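Succinate-semialdehyde dehydrogenase (Synechococcus sp., PDB 4ITB) probably catalyses the NADP-dependent oxidation of succinate semialdehyde to succinate. Local coordinates at residues V129-F134 against T205-E210; P226-L231 against I444-N449. All coordinates share one frame; numbering follows the deposited sequence.

Contact 1. Residues V129-F134 against T205-E210; sequences VMPWNF and TLTGSE. With NDP (NADPH dihydro-nicotinamide-adenine-dinucleotide phosphate), chain C; SSN (4-oxobutanoic acid), chain D; EDO (1,2-ethanediol), chain L.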
loop_
_atom_site.group_PDB
_atom_site.type_symbol
_atom_site.label_atom_id
_atom_site.label_comp_id
_atom_site.label_asym_id
_atom_site.label_seq_id
_atom_site.Cartn_x
_atom_site.Cartn_y
_atom_site.Cartn_z
ATOM N N VAL A 129 2.987 5.968 13.936
ATOM C CA VAL A 129 2.096 6.217 15.063
ATOM C C VAL A 129 1.860 4.888 15.766
ATOM O O VAL A 129 1.326 3.948 15.169
ATOM C CB VAL A 129 0.754 6.813 14.603
ATOM C CG1 VAL A 129 -0.210 6.902 15.789
ATOM C CG2 VAL A 129 0.975 8.180 13.964
ATOM N N MET A 130 2.276 4.800 17.024
ATOM C CA MET A 130 2.360 3.520 17.722
ATOM C C MET A 130 1.522 3.474 18.999
ATOM O O MET A 130 1.212 4.505 19.591
ATOM C CB MET A 130 3.826 3.185 18.008
ATOM C CG MET A 130 4.616 2.906 16.721
ATOM S SD MET A 130 4.195 1.332 15.876
ATOM C CE MET A 130 3.747 1.916 14.257
ATOM N N PRO A 131 1.124 2.267 19.419
ATOM C CA PRO A 131 0.266 2.097 20.594
ATOM C C PRO A 131 1.028 1.671 21.852
ATOM O O PRO A 131 2.178 1.229 21.783
ATOM C CB PRO A 131 -0.652 0.965 20.152
ATOM C CG PRO A 131 0.281 0.075 19.408
ATOM C CD PRO A 131 1.238 1.007 18.660
ATOM N N TRP A 132 0.360 1.777 22.995
ATOM C CA TRP A 132 0.992 1.511 24.284
ATOM C C TRP A 132 1.142 0.029 24.618
ATOM O O TRP A 132 1.819 -0.299 25.586
ATOM C CB TRP A 132 0.204 2.201 25.416
ATOM C CG TRP A 132 -1.277 1.930 25.307
ATOM C CD1 TRP A 132 -2.213 2.759 24.775
ATOM C CD2 TRP A 132 -1.972 0.730 25.697
ATOM N NE1 TRP A 132 -3.450 2.158 24.802
ATOM C CE2 TRP A 132 -3.329 0.921 25.355
ATOM C CE3 TRP A 132 -1.583 -0.471 26.289
ATOM C CZ2 TRP A 132 -4.294 -0.059 25.604
ATOM C CZ3 TRP A 132 -2.546 -1.444 26.523
ATOM C CH2 TRP A 132 -3.885 -1.224 26.188
ATOM N N ASN A 133 0.507 -0.866 23.855
ATOM C CA ASN A 133 0.414 -2.258 24.324
ATOM C C ASN A 133 1.696 -3.075 24.186
ATOM O O ASN A 133 1.956 -3.967 24.986
ATOM C CB ASN A 133 -0.808 -2.988 23.746
ATOM C CG ASN A 133 -0.728 -3.189 22.254
ATOM O OD1 ASN A 133 -0.110 -2.396 21.531
ATOM N ND2 ASN A 133 -1.368 -4.250 21.773
ATOM N N PHE A 134 2.497 -2.744 23.177
ATOM C CA PHE A 134 3.832 -3.317 23.036
ATOM C C PHE A 134 4.738 -2.135 22.737
ATOM O O PHE A 134 5.143 -1.901 21.590
ATOM C CB PHE A 134 3.882 -4.380 21.929
ATOM C CG PHE A 134 3.087 -5.619 22.249
ATOM C CD1 PHE A 134 1.789 -5.766 21.786
ATOM C CD2 PHE A 134 3.638 -6.621 23.026
ATOM C CE1 PHE A 134 1.048 -6.903 22.093
ATOM C CE2 PHE A 134 2.903 -7.771 23.332
ATOM C CZ PHE A 134 1.608 -7.902 22.864
ATOM N N THR A 205 2.838 4.845 8.940
ATOM C CA THR A 205 2.311 3.585 9.432
ATOM C C THR A 205 1.641 3.829 10.775
ATOM O O THR A 205 2.081 4.686 11.555
ATOM C CB THR A 205 3.403 2.502 9.534
ATOM O OG1 THR A 205 2.807 1.257 9.921
ATOM C CG2 THR A 205 4.471 2.893 10.550
ATOM N N LEU A 206 0.560 3.105 11.030
ATOM C CA LEU A 206 -0.110 3.176 12.325
ATOM C C LEU A 206 -0.525 1.795 12.795
ATOM O O LEU A 206 -1.080 1.008 12.017
ATOM C CB LEU A 206 -1.336 4.097 12.260
ATOM C CG LEU A 206 -2.073 4.338 13.585
ATOM C CD1 LEU A 206 -2.685 5.737 13.629
ATOM C CD2 LEU A 206 -3.178 3.294 13.831
ATOM N N THR A 207 -0.262 1.520 14.069
ATOM C CA THR A 207 -0.823 0.360 14.754
ATOM C C THR A 207 -1.658 0.890 15.911
ATOM O O THR A 207 -1.220 1.784 16.646
ATOM C CB THR A 207 0.274 -0.587 15.261
ATOM O OG1 THR A 207 0.989 -1.118 14.135
ATOM C CG2 THR A 207 -0.333 -1.737 16.064
ATOM N N GLY A 208 -2.875 0.379 16.057
ATOM C CA GLY A 208 -3.796 0.888 17.063
ATOM C C GLY A 208 -5.254 0.637 16.726
ATOM O O GLY A 208 -5.579 -0.385 16.123
ATOM N N SER A 209 -6.120 1.571 17.110
ATOM C CA SER A 209 -7.570 1.448 16.915
ATOM C C SER A 209 -7.984 1.827 15.507
ATOM O O SER A 209 -7.282 2.564 14.810
ATOM C CB SER A 209 -8.330 2.364 17.890
ATOM O OG SER A 209 -8.211 3.740 17.514
ATOM N N GLU A 210 -9.157 1.358 15.102
ATOM C CA GLU A 210 -9.680 1.727 13.799
ATOM C C GLU A 210 -9.885 3.235 13.609
ATOM O O GLU A 210 -9.539 3.754 12.550
ATOM C CB GLU A 210 -10.956 0.956 13.434
ATOM C CG GLU A 210 -11.396 1.266 12.007
ATOM C CD GLU A 210 -12.608 0.505 11.560
ATOM O OE1 GLU A 210 -12.835 -0.608 12.074
ATOM O OE2 GLU A 210 -13.334 1.024 10.680
HETATM P PA NDP C . -5.600 4.507 19.889
HETATM O O1A NDP C . -5.857 3.986 18.502
HETATM O O2A NDP C . -6.296 5.766 20.324
HETATM O O5B NDP C . -4.023 4.808 20.021
HETATM C C5B NDP C . -3.019 4.301 19.134
HETATM C C4B NDP C . -2.074 5.420 18.697
HETATM O O4B NDP C . -2.773 6.274 17.786
HETATM C C3B NDP C . -1.603 6.326 19.832
HETATM O O3B NDP C . -0.295 6.819 19.508
HETATM C C2B NDP C . -2.605 7.459 19.753
HETATM O O2B NDP C . -2.120 8.659 20.327
HETATM C C1B NDP C . -2.702 7.618 18.265
HETATM N N9A NDP C . -3.926 8.257 17.775
HETATM C C8A NDP C . -5.179 8.161 18.273
HETATM N N7A NDP C . -6.043 8.874 17.504
HETATM C C5A NDP C . -5.332 9.398 16.492
HETATM C C6A NDP C . -5.602 10.256 15.332
HETATM N N6A NDP C . -6.860 10.686 15.081
HETATM N N1A NDP C . -4.559 10.573 14.542
HETATM C C2A NDP C . -3.307 10.153 14.773
HETATM N N3A NDP C . -2.982 9.386 15.820
HETATM C C4A NDP C . -3.942 8.993 16.681
HETATM O O3 NDP C . -5.912 3.352 20.973
HETATM P PN NDP C . -6.576 3.477 22.450
HETATM O O1N NDP C . -7.683 4.507 22.510
HETATM O O2N NDP C . -5.465 3.520 23.464
HETATM O O5D NDP C . -7.235 2.011 22.515
HETATM C C5D NDP C . -8.586 1.849 22.084
HETATM C C4D NDP C . -8.771 0.498 21.404
HETATM O O4D NDP C . -8.026 0.421 20.183
HETATM C C3D NDP C . -8.255 -0.662 22.236
HETATM O O3D NDP C . -9.214 -1.113 23.188
HETATM C C2D NDP C . -8.024 -1.708 21.173
HETATM O O2D NDP C . -9.291 -2.276 20.816
HETATM C C1D NDP C . -7.482 -0.897 20.001
HETATM N N1N NDP C . -6.003 -0.907 20.006
HETATM C C2N NDP C . -5.366 -1.728 19.158
HETATM C C3N NDP C . -4.008 -2.015 19.301
HETATM C C7N NDP C . -3.310 -2.931 18.337
HETATM O O7N NDP C . -2.303 -3.530 18.690
HETATM N N7N NDP C . -3.782 -3.068 17.102
HETATM C C4N NDP C . -3.200 -1.413 20.425
HETATM C C5N NDP C . -3.935 -0.336 21.074
HETATM C C6N NDP C . -5.285 -0.124 20.838
HETATM P P2B NDP C . -2.568 9.130 21.795
HETATM O O1X NDP C . -1.865 10.445 21.935
HETATM O O2X NDP C . -4.076 9.285 21.720
HETATM O O3X NDP C . -2.143 8.087 22.784
HETATM C C1 SSN D . 2.211 -8.806 18.408
HETATM O O1 SSN D . 2.982 -8.573 17.437
HETATM C C2 SSN D . 0.910 -8.094 18.572
HETATM O O2 SSN D . 2.540 -9.655 19.271
HETATM C C3 SSN D . 0.590 -6.901 17.739
HETATM C C4 SSN D . -0.759 -6.272 17.904
HETATM O O4 SSN D . -1.200 -5.973 19.185
HETATM C C1 EDO L . -9.823 -2.143 16.685
HETATM O O1 EDO L . -9.242 -1.782 15.423
HETATM C C2 EDO L . -11.176 -1.449 16.788
HETATM O O2 EDO L . -10.981 -0.036 16.937
#
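Val129 and Leu206 meet at an oblique crossing on one face of the central sheet, with Val129 CG1 pressed to 3.5 Å from Leu206 CD1, unusually tight. Rotation of Val129 that sets CG1 anti to the backbone N (chi1 173°) also turns this methyl to the cofactor ribose; Leu216 packs on both side chains. Behind them the backbones run parallel: Val129 N donates to Thr205 O at 2.9 Å, almost straight at 174°, and Thr207 N returns to Val129 O at 3.1 Å, so Val129 grips both neighbours of Leu206. Met130 starts away from the strand, but bends at chi2 and chi3 to bring CE within 3.9 Å of Thr205 CG2. Here strands 115-129 and 201-207 end in the loops that carry the dinucleotide, as in the Rossmann-like cofactor domain of aldehyde dehydrogenases. Pro131 closes the packed part: its CD lies 3.3 Å from Thr207 O, a buried carbonyl oxygen with no polar partner in the model, while its CB reaches the nicotinamide C4N at 3.5 Å. Beyond Gly208 the segments part, and NADPH contacts both. Trp132 NE1 donates to O2N of the nicotinamide-side phosphate at 2.8 Å, the oxygen lying near the plane of the indole, and Ser209 grips O1A of the other phosphate through N and OG. Asn133 ND2 donates to O4 of 4-oxobutanoic acid at 3.1 Å, while Gln262 O takes another bond from the same amide; a 1,2-ethanediol, probably from the crystallisation liquor, accepts from the backbone N of partly exposed Glu210.

Contact 2. Residues P226-L231 against I444-N449; sequences PTLLEL and IRTFVN. With NDP (NADPH dihydro-nicotinamide-adenine-dinucleotide phosphate), chain C; SSN (4-oxobutanoic acid), chain D; EDO (1,2-ethanediol), chain F; EDO (1,2-ethanediol), chain J.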
loop_
_atom_site.group_PDB
_atom_site.type_symbol
_atom_site.label_atom_id
_atom_site.label_comp_id
_atom_site.label_asym_id
_atom_site.label_seq_id
_atom_site.Cartn_x
_atom_site.Cartn_y
_atom_site.Cartn_z
ATOM N N PRO A 226 1.721 6.701 0.811
ATOM C CA PRO A 226 1.393 5.316 1.149
ATOM C C PRO A 226 1.367 5.072 2.650
ATOM O O PRO A 226 2.077 5.755 3.415
ATOM C CB PRO A 226 2.531 4.521 0.498
ATOM C CG PRO A 226 3.680 5.458 0.501
ATOM C CD PRO A 226 3.086 6.834 0.272
ATOM N N THR A 227 0.546 4.102 3.054
ATOM C CA THR A 227 0.402 3.716 4.452
ATOM C C THR A 227 0.408 2.207 4.644
ATOM O O THR A 227 0.247 1.436 3.696
ATOM C CB THR A 227 -0.908 4.243 5.064
ATOM O OG1 THR A 227 -2.015 3.797 4.281
ATOM C CG2 THR A 227 -0.915 5.754 5.118
ATOM N N LEU A 228 0.586 1.812 5.894
ATOM C CA LEU A 228 0.394 0.449 6.360
ATOM C C LEU A 228 -0.362 0.591 7.672
ATOM O O LEU A 228 0.018 1.412 8.513
ATOM C CB LEU A 228 1.745 -0.244 6.597
ATOM C CG LEU A 228 1.702 -1.696 7.115
ATOM C CD1 LEU A 228 2.951 -2.430 6.654
ATOM C CD2 LEU A 228 1.587 -1.773 8.633
ATOM N N LEU A 229 -1.420 -0.193 7.845
ATOM C CA LEU A 229 -2.240 -0.162 9.050
ATOM C C LEU A 229 -2.354 -1.554 9.651
ATOM O O LEU A 229 -2.667 -2.520 8.951
ATOM C CB LEU A 229 -3.654 0.325 8.723
ATOM C CG LEU A 229 -3.821 1.736 8.160
ATOM C CD1 LEU A 229 -5.285 2.032 7.938
ATOM C CD2 LEU A 229 -3.211 2.777 9.090
ATOM N N GLU A 230 -2.129 -1.649 10.956
ATOM C CA GLU A 230 -2.465 -2.857 11.694
ATOM C C GLU A 230 -3.363 -2.454 12.840
ATOM O O GLU A 230 -2.929 -1.803 13.794
ATOM C CB GLU A 230 -1.226 -3.584 12.201
ATOM C CG GLU A 230 -1.537 -4.956 12.801
ATOM C CD GLU A 230 -1.500 -4.947 14.315
ATOM O OE1 GLU A 230 -2.581 -4.924 14.933
ATOM O OE2 GLU A 230 -0.385 -4.962 14.877
ATOM N N LEU A 231 -4.623 -2.821 12.732
ATOM C CA LEU A 231 -5.598 -2.394 13.698
ATOM C C LEU A 231 -5.952 -3.612 14.563
ATOM O O LEU A 231 -5.172 -4.566 14.642
ATOM C CB LEU A 231 -6.771 -1.720 12.973
ATOM C CG LEU A 231 -6.258 -0.673 11.956
ATOM C CD1 LEU A 231 -7.397 -0.065 11.138
ATOM C CD2 LEU A 231 -5.398 0.438 12.604
ATOM N N ILE A 444 10.706 -4.839 4.973
ATOM C CA ILE A 444 11.713 -3.919 4.461
ATOM C C ILE A 444 11.399 -3.442 3.041
ATOM O O ILE A 444 12.005 -2.498 2.549
ATOM C CB ILE A 444 13.149 -4.515 4.590
ATOM C CG1 ILE A 444 14.210 -3.407 4.593
ATOM C CG2 ILE A 444 13.414 -5.577 3.511
ATOM C CD1 ILE A 444 15.598 -3.886 5.024
ATOM N N ARG A 445 10.441 -4.084 2.389
ATOM C CA ARG A 445 10.027 -3.667 1.051
ATOM C C ARG A 445 8.884 -2.659 1.039
ATOM O O ARG A 445 8.605 -2.055 0.005
ATOM C CB ARG A 445 9.609 -4.879 0.219
ATOM C CG ARG A 445 10.740 -5.799 -0.154
ATOM C CD ARG A 445 11.714 -5.169 -1.139
ATOM N NE ARG A 445 12.693 -6.145 -1.618
ATOM C CZ ARG A 445 12.462 -7.023 -2.588
ATOM N NH1 ARG A 445 11.276 -7.056 -3.188
ATOM N NH2 ARG A 445 13.415 -7.871 -2.954
ATOM N N THR A 446 8.216 -2.472 2.169
ATOM C CA THR A 446 7.002 -1.652 2.199
ATOM C C THR A 446 7.225 -0.177 1.873
ATOM O O THR A 446 6.532 0.392 1.020
ATOM C CB THR A 446 6.286 -1.774 3.547
ATOM O OG1 THR A 446 5.907 -3.140 3.751
ATOM C CG2 THR A 446 5.038 -0.916 3.566
ATOM N N PHE A 447 8.195 0.437 2.530
ATOM C CA PHE A 447 8.426 1.867 2.366
ATOM C C PHE A 447 9.745 2.161 1.661
ATOM O O PHE A 447 10.576 2.930 2.138
ATOM C CB PHE A 447 8.335 2.574 3.718
ATOM C CG PHE A 447 6.968 2.488 4.349
ATOM C CD1 PHE A 447 5.860 2.973 3.682
ATOM C CD2 PHE A 447 6.797 1.900 5.595
ATOM C CE1 PHE A 447 4.594 2.897 4.252
ATOM C CE2 PHE A 447 5.532 1.817 6.171
ATOM C CZ PHE A 447 4.437 2.315 5.494
ATOM N N VAL A 448 9.920 1.532 0.508
ATOM C CA VAL A 448 11.035 1.851 -0.374
ATOM C C VAL A 448 10.493 2.157 -1.753
ATOM O O VAL A 448 9.376 1.742 -2.102
ATOM C CB VAL A 448 12.073 0.710 -0.479
ATOM C CG1 VAL A 448 12.759 0.494 0.863
ATOM C CG2 VAL A 448 11.416 -0.580 -0.933
ATOM N N ASN A 449 11.270 2.920 -2.506
ATOM C CA ASN A 449 11.060 3.094 -3.930
ATOM C C ASN A 449 11.649 1.885 -4.637
ATOM O O ASN A 449 12.874 1.727 -4.663
ATOM C CB ASN A 449 11.748 4.388 -4.397
ATOM C CG ASN A 449 11.736 4.560 -5.911
ATOM O OD1 ASN A 449 11.001 3.876 -6.621
ATOM N ND2 ASN A 449 12.556 5.473 -6.408
HETATM P PA NDP C . -5.600 4.507 19.889
HETATM O O1A NDP C . -5.857 3.986 18.502
HETATM O O2A NDP C . -6.296 5.766 20.324
HETATM O O5B NDP C . -4.023 4.808 20.021
HETATM C C5B NDP C . -3.019 4.301 19.134
HETATM C C4B NDP C . -2.074 5.420 18.697
HETATM O O4B NDP C . -2.773 6.274 17.786
HETATM C C3B NDP C . -1.603 6.326 19.832
HETATM O O3B NDP C . -0.295 6.819 19.508
HETATM C C2B NDP C . -2.605 7.459 19.753
HETATM O O2B NDP C . -2.120 8.659 20.327
HETATM C C1B NDP C . -2.702 7.618 18.265
HETATM N N9A NDP C . -3.926 8.257 17.775
HETATM C C8A NDP C . -5.179 8.161 18.273
HETATM N N7A NDP C . -6.043 8.874 17.504
HETATM C C5A NDP C . -5.332 9.398 16.492
HETATM C C6A NDP C . -5.602 10.256 15.332
HETATM N N6A NDP C . -6.860 10.686 15.081
HETATM N N1A NDP C . -4.559 10.573 14.542
HETATM C C2A NDP C . -3.307 10.153 14.773
HETATM N N3A NDP C . -2.982 9.386 15.820
HETATM C C4A NDP C . -3.942 8.993 16.681
HETATM O O3 NDP C . -5.912 3.352 20.973
HETATM P PN NDP C . -6.576 3.477 22.450
HETATM O O1N NDP C . -7.683 4.507 22.510
HETATM O O2N NDP C . -5.465 3.520 23.464
HETATM O O5D NDP C . -7.235 2.011 22.515
HETATM C C5D NDP C . -8.586 1.849 22.084
HETATM C C4D NDP C . -8.771 0.498 21.404
HETATM O O4D NDP C . -8.026 0.421 20.183
HETATM C C3D NDP C . -8.255 -0.662 22.236
HETATM O O3D NDP C . -9.214 -1.113 23.188
HETATM C C2D NDP C . -8.024 -1.708 21.173
HETATM O O2D NDP C . -9.291 -2.276 20.816
HETATM C C1D NDP C . -7.482 -0.897 20.001
HETATM N N1N NDP C . -6.003 -0.907 20.006
HETATM C C2N NDP C . -5.366 -1.728 19.158
HETATM C C3N NDP C . -4.008 -2.015 19.301
HETATM C C7N NDP C . -3.310 -2.931 18.337
HETATM O O7N NDP C . -2.303 -3.530 18.690
HETATM N N7N NDP C . -3.782 -3.068 17.102
HETATM C C4N NDP C . -3.200 -1.413 20.425
HETATM C C5N NDP C . -3.935 -0.336 21.074
HETATM C C6N NDP C . -5.285 -0.124 20.838
HETATM P P2B NDP C . -2.568 9.130 21.795
HETATM O O1X NDP C . -1.865 10.445 21.935
HETATM O O2X NDP C . -4.076 9.285 21.720
HETATM O O3X NDP C . -2.143 8.087 22.784
HETATM C C1 SSN D . 2.211 -8.806 18.408
HETATM O O1 SSN D . 2.982 -8.573 17.437
HETATM C C2 SSN D . 0.910 -8.094 18.572
HETATM O O2 SSN D . 2.540 -9.655 19.271
HETATM C C3 SSN D . 0.590 -6.901 17.739
HETATM C C4 SSN D . -0.759 -6.272 17.904
HETATM O O4 SSN D . -1.200 -5.973 19.185
HETATM C C1 EDO F . 11.505 0.277 5.468
HETATM O O1 EDO F . 10.756 1.332 6.106
HETATM C C2 EDO F . 10.891 -0.075 4.127
HETATM O O2 EDO F . 9.651 -0.725 4.420
HETATM C C1 EDO J . -0.846 0.854 0.320
HETATM O O1 EDO J . -2.276 0.752 0.406
HETATM C C2 EDO J . -0.381 2.306 0.384
HETATM O O2 EDO J . -1.297 3.081 1.161
#
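Phe447 reaches strand 227-230 with the far end of its ring, CZ standing 3.9 Å from Leu228 CB. Although its first bond does not aim at the strand, setting CG anti to the carbonyl carbon (chi1 -64°) carries the ring across to it. The carbonyl carbon of Thr227 lies at the ring edge, near its plane, and Pro226 O approaches CE1 obliquely at 3.9 Å. Ala203, Leu123 and Leu126 from the neighbouring strands 201-207 and 115-129 complete the apolar setting of the ring. Leu228, the second main participant, points toward the 444-449 segment with CG anti to the backbone N (chi1 179°). Its CD1 meets Thr446 CG2 at 4.0 Å, the two side chains crossing at about a right angle. The same Thr446 methyl sits 3.6 Å above the centre of the Phe447 ring, and thus touches both larger groups; on its other branch, OG1 is hydrogen-bonded to Ala442 O of helix 440-445. Contact is purely van der Waals and confined to the start of the strand. A 1,2-ethanediol, probably from the crystallisation liquor, accepts from Phe447 N through its O2 at 2.7 Å. The turn between helix 440-445 and strand 448-455 is thereby packed against the cofactor-domain sheet, where the C-terminal strand sets out, as in other aldehyde dehydrogenases, toward the arm of the oligomerisation region.

Overall arrangement
Contacts 1 and 2 reach the same sheet, their centres 14 Å apart, and are joined by the neighbouring strands 201-207 and 227-230. Leu206 probably hydrogen-bonds both ways, its O to Glu230 N at 3.0 Å and its N to Leu228 O at 3.1 Å. The packing of contact 2 occupies the end of strand 227-230 remote from the cofactor; the other end delivers Glu230, whose OE1 accepts from the nicotinamide amide N7N at 3.1 Å and whose OE2, in a salt bridge with Arg141, lies 3.4 Å from Thr207 CG2. Contact 1 itself adjoins NADPH, and Asn133 shares 4-oxobutanoic acid with Cys264 N, consistent with the family's oxyanion hole.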